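Local coordinates for protein probable transcriptional regulator (Pseudomonas aeruginosa, PDB 2NNN) that probably acts as a MarR-type transcription factor, binding DNA through a winged helix-turn-helix domain, at residues Trp41-Val45 / Glu105-Leu110. Coordinates in Å, arbitrary orientation, origin at the centre of the assembly. Residue numbers count along the deposited sequence, not the author numbering.
Sequences WAALV and ELEAGL
A large aromatic side chain can span the groove between two crossing helices, as Trp41-Val45 against Glu105-Leu110 illustrates. Both segments are helical; their axes come within 10.6 Å and cross at -116°, with Val45 and Leu106 nearest, 6.6 Å between CA atoms. Trp41, chi1 t, reaches across to the backbone of the other helix: its CH2 lies 3.3 Å from Leu106 O, at the ring edge, and 3.4 Å from Gly109 C. A CB on Gly109 would fall 2.5 Å from Trp41 CZ3, a clash. Apolar contacts centre on Leu106 (t, p), whose CD1 makes an off-centre CH-pi contact 4.2 Å from the centroid of the six-membered Trp41 ring and sits 3.6 Å from Val45 CG2. Leu44 (t, p) puts CD2 4.0 Å from Leu106 CB and 3.9 Å from Glu105 CG. Leu98 of strand 93-98 touches both Leu44 and Leu106. The contact thus joins helix 38-50 of the winged helix-turn-helix domain to the long helix 100-121 that follows the wing, as in the MarR fold.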
loop_
_atom_site.group_PDB
_atom_site.type_symbol
_atom_site.label_atom_id
_atom_site.label_comp_id
_atom_site.label_asym_id
_atom_site.label_seq_id
_atom_site.Cartn_x
_atom_site.Cartn_y
_atom_site.Cartn_z
ATOM N N TRP A 41 11.432 -1.895 9.369
ATOM C CA TRP A 41 12.742 -2.136 8.739
ATOM C C TRP A 41 13.274 -0.867 8.088
ATOM O O TRP A 41 14.462 -0.554 8.214
ATOM C CB TRP A 41 12.638 -3.270 7.697
ATOM C CG TRP A 41 13.918 -3.515 6.904
ATOM C CD1 TRP A 41 14.139 -3.219 5.579
ATOM C CD2 TRP A 41 15.142 -4.131 7.381
ATOM N NE1 TRP A 41 15.412 -3.604 5.211
ATOM C CE2 TRP A 41 16.049 -4.159 6.295
ATOM C CE3 TRP A 41 15.556 -4.653 8.617
ATOM C CZ2 TRP A 41 17.350 -4.670 6.418
ATOM C CZ3 TRP A 41 16.851 -5.171 8.732
ATOM C CH2 TRP A 41 17.726 -5.174 7.639
ATOM N N ALA A 42 12.392 -0.149 7.391
ATOM C CA ALA A 42 12.721 1.118 6.724
ATOM C C ALA A 42 13.271 2.148 7.711
ATOM O O ALA A 42 14.291 2.786 7.436
ATOM C CB ALA A 42 11.492 1.686 6.007
ATOM N N ALA A 43 12.580 2.317 8.838
ATOM C CA ALA A 43 13.041 3.205 9.913
ATOM C C ALA A 43 14.366 2.740 10.481
ATOM O O ALA A 43 15.218 3.555 10.755
ATOM C CB ALA A 43 12.017 3.302 11.014
ATOM N N LEU A 44 14.542 1.432 10.645
ATOM C CA LEU A 44 15.815 0.880 11.149
ATOM C C LEU A 44 16.955 1.183 10.167
ATOM O O LEU A 44 18.007 1.694 10.559
ATOM C CB LEU A 44 15.705 -0.639 11.339
ATOM C CG LEU A 44 16.795 -1.308 12.160
ATOM C CD1 LEU A 44 16.447 -1.238 13.658
ATOM C CD2 LEU A 44 16.991 -2.756 11.718
ATOM N N VAL A 45 16.731 0.849 8.894
ATOM C CA VAL A 45 17.679 1.155 7.833
ATOM C C VAL A 45 18.027 2.648 7.831
ATOM O O VAL A 45 19.201 2.994 7.882
ATOM C CB VAL A 45 17.169 0.664 6.448
ATOM C CG1 VAL A 45 18.096 1.099 5.322
ATOM C CG2 VAL A 45 17.025 -0.860 6.456
ATOM N N GLU A 105 21.004 -6.058 14.353
ATOM C CA GLU A 105 19.751 -6.456 13.686
ATOM C C GLU A 105 19.754 -6.057 12.214
ATOM O O GLU A 105 19.394 -6.848 11.346
ATOM C CB GLU A 105 18.589 -5.756 14.367
ATOM C CG GLU A 105 17.228 -6.077 13.812
ATOM C CD GLU A 105 16.556 -7.214 14.550
ATOM O OE1 GLU A 105 17.213 -7.884 15.372
ATOM O OE2 GLU A 105 15.360 -7.438 14.303
ATOM N N LEU A 106 20.148 -4.811 11.957
ATOM C CA LEU A 106 20.303 -4.283 10.607
ATOM C C LEU A 106 21.239 -5.158 9.776
ATOM O O LEU A 106 20.844 -5.651 8.725
ATOM C CB LEU A 106 20.797 -2.825 10.659
ATOM C CG LEU A 106 20.960 -2.016 9.364
ATOM C CD1 LEU A 106 19.672 -2.075 8.513
ATOM C CD2 LEU A 106 21.361 -0.542 9.662
ATOM N N GLU A 107 22.467 -5.369 10.261
ATOM C CA GLU A 107 23.452 -6.220 9.566
ATOM C C GLU A 107 22.975 -7.661 9.352
ATOM O O GLU A 107 23.238 -8.257 8.310
ATOM C CB GLU A 107 24.806 -6.220 10.293
ATOM C CG GLU A 107 25.322 -4.821 10.680
ATOM C CD GLU A 107 25.311 -3.813 9.528
ATOM O OE1 GLU A 107 25.774 -4.148 8.403
ATOM O OE2 GLU A 107 24.847 -2.672 9.756
ATOM N N ALA A 108 22.284 -8.211 10.348
ATOM C CA ALA A 108 21.775 -9.586 10.300
ATOM C C ALA A 108 20.600 -9.695 9.328
ATOM O O ALA A 108 20.300 -10.781 8.847
ATOM C CB ALA A 108 21.371 -10.062 11.689
ATOM N N GLY A 109 19.960 -8.552 9.032
ATOM C CA GLY A 109 18.813 -8.497 8.140
ATOM C C GLY A 109 19.110 -8.166 6.689
ATOM O O GLY A 109 18.250 -8.348 5.843
ATOM N N LEU A 110 20.317 -7.689 6.391
ATOM C CA LEU A 110 20.653 -7.226 5.035
ATOM C C LEU A 110 20.437 -8.289 3.948
ATOM O O LEU A 110 19.761 -8.021 2.961
ATOM C CB LEU A 110 22.089 -6.649 4.940
ATOM C CG LEU A 110 22.518 -5.344 5.644
ATOM C CD1 LEU A 110 23.911 -4.962 5.192
ATOM C CD2 LEU A 110 21.572 -4.161 5.406
#